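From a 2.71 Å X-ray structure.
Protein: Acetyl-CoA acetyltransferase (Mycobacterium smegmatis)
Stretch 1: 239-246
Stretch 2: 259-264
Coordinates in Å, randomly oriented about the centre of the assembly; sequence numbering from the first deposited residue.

Stretch 1 239-246: ERSVEELL
Stretch 2 259-264: YPRLMV

Leu262 and Leu245 carry this contact, with 98 and 96 Å² of their surfaces covered out of 325 Å² buried in total, both sides summed. Their CA atoms are also the nearest across the two stretches, 6.2 Å apart, and this pair fixes the register. No hydrogen bond crosses between the stretches, so the contact rests on packing.

Stretch 1 enters extended, with phi/psi of -72/143 at Glu239, -126/138 at Arg240 and -86/163 at Ser241, then turns into a helix over 242-246, where phi runs from -54 to -87° and psi from -47 to -24°. Ser241 (chi1 p, 70°) is the N-cap: its OG accepts a weak bond from Glu244 N at 3.3 Å, while Ser241 N gives a weak bond to Glu244 OE1, also 3.3 Å. Leu245 N to Ser241 O at 3.1 Å and Leu246 N to Val242 O at 3.2 Å establish the helical turn.

Stretch 2 is extended at Tyr259 (-93/128) and Pro260 (-77/152), then forms a 3-10 segment through Arg261 (-45/-44), Leu262 (-68/-14) and Met263 (-94/-2). The bond from Met263 N to Pro260 O, 3.1 Å, closes that turn.

Leu262 directs its CA-to-CB bond toward stretch 1, with chi1 m (-70°) and chi2 t (-175°). Its CD2 lies over one face of the Arg240 guanidinium, 3.6 Å from NH2. The contact is made on the face, and the guanidinium also forms a salt bridge within its own stretch, Arg240 NH1 to Glu244 OE2 at 3.0 Å with an N-H...acceptor angle of 166°. Rotamers m, m, t (-47, -77, -173°) with chi4 at 180° place the guanidinium there; Glu244 meets it with chi1 and chi2 both t (-167, 179°) and chi3 at -7°. Leu262 CD1 also approaches Glu244, 4.4 Å from its CG.

Leu245 starts sideways from CA to CB, but its end comes nearer to stretch 2 through chi1 m (-74°) and chi2 t (170°). Both methyls pack against Met263, Leu245 CD1 at 3.4 Å and CD2 at 3.7 Å from Met263 CE, a tight apolar approach, and CD2 also lies 4.0 Å from Leu262 CB. Met263, a selenomethionine, likewise leaves its CA sideways; chi1 t (-166°), chi2 138° (between wells) and chi3 m (-85°) bring its terminal methyl to Leu245. The backbone of Leu245 takes part as well, its O lying 3.6 Å from Pro260 CG on a C-gamma endo ring.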

ATOM      1  N   GLU A 239       8.728 -19.842   3.495  1.00 61.74           N
ATOM      2  CA  GLU A 239       7.920 -19.988   2.288  1.00 61.06           C
ATOM      3  C   GLU A 239       6.692 -20.844   2.579  1.00 59.97           C
ATOM      4  O   GLU A 239       6.760 -21.789   3.367  1.00 59.35           O
ATOM      5  CB  GLU A 239       8.740 -20.566   1.137  1.00 61.38           C
ATOM      6  CG  GLU A 239       8.048 -20.471  -0.197  1.00 63.60           C
ATOM      7  CD  GLU A 239       8.636 -21.378  -1.265  1.00 67.01           C
ATOM      8  OE1 GLU A 239       9.813 -21.794  -1.158  1.00 67.69           O
ATOM      9  OE2 GLU A 239       7.905 -21.660  -2.236  1.00 67.51           O
ATOM     10  N   ARG A 240       5.573 -20.481   1.950  1.00 59.03           N
ATOM     11  CA  ARG A 240       4.289 -21.160   2.151  1.00 58.05           C
ATOM     12  C   ARG A 240       3.691 -21.610   0.818  1.00 57.72           C
ATOM     13  O   ARG A 240       3.748 -20.883  -0.165  1.00 57.33           O
ATOM     14  CB  ARG A 240       3.294 -20.271   2.927  1.00 57.69           C
ATOM     15  CG  ARG A 240       3.839 -19.570   4.213  1.00 56.35           C
ATOM     16  CD  ARG A 240       3.960 -20.494   5.411  1.00 53.85           C
ATOM     17  NE  ARG A 240       4.313 -19.773   6.613  1.00 52.78           N
ATOM     18  CZ  ARG A 240       4.488 -20.338   7.810  1.00 52.41           C
ATOM     19  NH1 ARG A 240       4.352 -21.647   7.971  1.00 50.11           N
ATOM     20  NH2 ARG A 240       4.801 -19.586   8.860  1.00 51.54           N
ATOM     21  N   SER A 241       3.143 -22.826   0.792  1.00 57.69           N
ATOM     22  CA  SER A 241       2.404 -23.335  -0.364  1.00 57.25           C
ATOM     23  C   SER A 241       0.934 -22.897  -0.311  1.00 56.92           C
ATOM     24  O   SER A 241       0.430 -22.486   0.717  1.00 56.35           O
ATOM     25  CB  SER A 241       2.503 -24.863  -0.449  1.00 57.28           C
ATOM     26  OG  SER A 241       1.772 -25.490   0.594  1.00 56.93           O
ATOM     27  N   VAL A 242       0.258 -23.001  -1.445  1.00 57.04           N
ATOM     28  CA  VAL A 242      -1.154 -22.687  -1.578  1.00 56.85           C
ATOM     29  C   VAL A 242      -1.995 -23.460  -0.572  1.00 57.23           C
ATOM     30  O   VAL A 242      -2.846 -22.889   0.080  1.00 57.45           O
ATOM     31  CB  VAL A 242      -1.625 -22.991  -3.024  1.00 56.87           C
ATOM     32  CG1 VAL A 242      -3.119 -22.880  -3.159  1.00 56.64           C
ATOM     33  CG2 VAL A 242      -0.916 -22.074  -4.065  1.00 56.46           C
ATOM     34  N   GLU A 243      -1.740 -24.761  -0.451  1.00 57.63           N
ATOM     35  CA  GLU A 243      -2.463 -25.679   0.442  1.00 57.46           C
ATOM     36  C   GLU A 243      -2.272 -25.275   1.906  1.00 57.15           C
ATOM     37  O   GLU A 243      -3.232 -25.237   2.675  1.00 56.89           O
ATOM     38  CB  GLU A 243      -1.966 -27.119   0.190  1.00 57.96           C
ATOM     39  CG  GLU A 243      -2.877 -28.290   0.660  1.00 60.73           C
ATOM     40  CD  GLU A 243      -4.074 -28.590  -0.304  1.00 62.84           C
ATOM     41  OE1 GLU A 243      -5.041 -27.793  -0.321  1.00 61.80           O
ATOM     42  OE2 GLU A 243      -4.065 -29.631  -1.024  1.00 62.10           O
ATOM     43  N   GLU A 244      -1.029 -24.969   2.270  1.00 56.89           N
ATOM     44  CA  GLU A 244      -0.659 -24.530   3.606  1.00 56.75           C
ATOM     45  C   GLU A 244      -1.404 -23.255   4.021  1.00 56.09           C
ATOM     46  O   GLU A 244      -1.891 -23.177   5.132  1.00 55.90           O
ATOM     47  CB  GLU A 244       0.846 -24.329   3.657  1.00 57.05           C
ATOM     48  CG  GLU A 244       1.496 -24.175   5.031  1.00 58.67           C
ATOM     49  CD  GLU A 244       3.036 -24.012   4.922  1.00 61.53           C
ATOM     50  OE1 GLU A 244       3.589 -24.162   3.804  1.00 61.71           O
ATOM     51  OE2 GLU A 244       3.696 -23.738   5.945  1.00 59.70           O
ATOM     52  N   LEU A 245      -1.506 -22.276   3.122  1.00 55.38           N
ATOM     53  CA  LEU A 245      -2.219 -21.004   3.367  1.00 54.71           C
ATOM     54  C   LEU A 245      -3.740 -21.140   3.509  1.00 55.00           C
ATOM     55  O   LEU A 245      -4.374 -20.426   4.287  1.00 54.77           O
ATOM     56  CB  LEU A 245      -1.924 -19.969   2.264  1.00 54.31           C
ATOM     57  CG  LEU A 245      -0.563 -19.264   2.201  1.00 53.00           C
ATOM     58  CD1 LEU A 245      -0.364 -18.481   0.934  1.00 50.04           C
ATOM     59  CD2 LEU A 245      -0.388 -18.366   3.385  1.00 52.03           C
ATOM     60  N   LEU A 246      -4.313 -22.061   2.749  1.00 55.33           N
ATOM     61  CA  LEU A 246      -5.738 -22.218   2.643  1.00 55.50           C
ATOM     62  C   LEU A 246      -6.315 -23.119   3.728  1.00 55.37           C
ATOM     63  O   LEU A 246      -7.499 -23.017   4.049  1.00 55.35           O
ATOM     64  CB  LEU A 246      -6.048 -22.743   1.235  1.00 55.81           C
ATOM     65  CG  LEU A 246      -7.274 -23.594   0.878  1.00 56.82           C
ATOM     66  CD1 LEU A 246      -7.695 -23.383  -0.551  1.00 57.93           C
ATOM     67  CD2 LEU A 246      -7.016 -25.047   1.085  1.00 57.96           C
ATOM     68  N   TYR A 259      -9.783 -14.021   6.449  1.00 41.99           N
ATOM     69  CA  TYR A 259      -8.352 -14.377   6.509  1.00 42.03           C
ATOM     70  C   TYR A 259      -7.909 -15.319   7.624  1.00 42.50           C
ATOM     71  O   TYR A 259      -8.186 -15.087   8.802  1.00 41.72           O
ATOM     72  CB  TYR A 259      -7.466 -13.158   6.623  1.00 41.42           C
ATOM     73  CG  TYR A 259      -7.830 -12.009   5.754  1.00 40.58           C
ATOM     74  CD1 TYR A 259      -7.580 -12.045   4.376  1.00 38.46           C
ATOM     75  CD2 TYR A 259      -8.391 -10.846   6.314  1.00 39.46           C
ATOM     76  CE1 TYR A 259      -7.896 -10.966   3.564  1.00 37.03           C
ATOM     77  CE2 TYR A 259      -8.722  -9.773   5.520  1.00 37.92           C
ATOM     78  CZ  TYR A 259      -8.469  -9.839   4.145  1.00 38.23           C
ATOM     79  OH  TYR A 259      -8.772  -8.762   3.374  1.00 38.02           O
ATOM     80  N   PRO A 260      -7.197 -16.387   7.231  1.00 43.48           N
ATOM     81  CA  PRO A 260      -6.465 -17.227   8.176  1.00 44.01           C
ATOM     82  C   PRO A 260      -5.190 -16.545   8.602  1.00 44.84           C
ATOM     83  O   PRO A 260      -4.649 -15.744   7.863  1.00 44.01           O
ATOM     84  CB  PRO A 260      -6.157 -18.492   7.388  1.00 43.78           C
ATOM     85  CG  PRO A 260      -6.643 -18.261   5.989  1.00 43.39           C
ATOM     86  CD  PRO A 260      -7.130 -16.889   5.841  1.00 43.10           C
ATOM     87  N   ARG A 261      -4.731 -16.867   9.803  1.00 46.61           N
ATOM     88  CA  ARG A 261      -3.527 -16.276  10.371  1.00 48.95           C
ATOM     89  C   ARG A 261      -2.304 -16.165   9.457  1.00 49.71           C
ATOM     90  O   ARG A 261      -1.675 -15.155   9.491  1.00 49.77           O
ATOM     91  CB  ARG A 261      -3.119 -16.990  11.649  1.00 49.09           C
ATOM     92  CG  ARG A 261      -2.386 -16.097  12.610  1.00 52.39           C
ATOM     93  CD  ARG A 261      -1.754 -16.886  13.742  1.00 56.96           C
ATOM     94  NE  ARG A 261      -0.313 -16.707  13.760  1.00 60.85           N
ATOM     95  CZ  ARG A 261       0.608 -17.524  13.239  1.00 63.34           C
ATOM     96  NH1 ARG A 261       0.297 -18.660  12.620  1.00 63.75           N
ATOM     97  NH2 ARG A 261       1.886 -17.184  13.343  1.00 63.24           N
ATOM     98  N   LEU A 262      -1.943 -17.185   8.673  1.00 51.18           N
ATOM     99  CA  LEU A 262      -0.684 -17.133   7.904  1.00 52.55           C
ATOM    100  C   LEU A 262      -0.697 -16.109   6.792  1.00 53.92           C
ATOM    101  O   LEU A 262       0.339 -15.746   6.261  1.00 53.89           O
ATOM    102  CB  LEU A 262      -0.292 -18.492   7.342  1.00 52.09           C
ATOM    103  CG  LEU A 262       0.162 -19.519   8.367  1.00 52.11           C
ATOM    104  CD1 LEU A 262       0.627 -20.745   7.654  1.00 51.04           C
ATOM    105  CD2 LEU A 262       1.270 -18.973   9.250  1.00 52.63           C
HETATM  106  N   MSE A 263      -1.883 -15.628   6.476  1.00 56.04           N
HETATM  107  CA  MSE A 263      -2.116 -14.699   5.403  1.00 58.57           C
HETATM  108  C   MSE A 263      -2.102 -13.254   5.892  1.00 59.32           C
HETATM  109  O   MSE A 263      -2.294 -12.331   5.107  1.00 59.57           O
HETATM  110  CB  MSE A 263      -3.484 -15.030   4.837  1.00 59.32           C
HETATM  111  CG  MSE A 263      -3.830 -14.422   3.504  1.00 63.85           C
HETATM  112 SE   MSE A 263      -4.746 -15.791   2.415  1.00 72.60          SE
HETATM  113  CE  MSE A 263      -3.147 -16.624   1.729  1.00 71.88           C
ATOM    114  N   VAL A 264      -1.916 -13.068   7.193  1.00 60.45           N
ATOM    115  CA  VAL A 264      -1.828 -11.760   7.832  1.00 61.61           C
ATOM    116  C   VAL A 264      -0.946 -11.920   9.064  1.00 62.53           C
ATOM    117  O   VAL A 264      -1.119 -12.859   9.799  1.00 63.23           O
ATOM    118  CB  VAL A 264      -3.228 -11.185   8.235  1.00 61.75           C
ATOM    119  CG1 VAL A 264      -4.234 -11.296   7.085  1.00 61.45           C
ATOM    120  CG2 VAL A 264      -3.774 -11.789   9.531  1.00 61.26           C
TER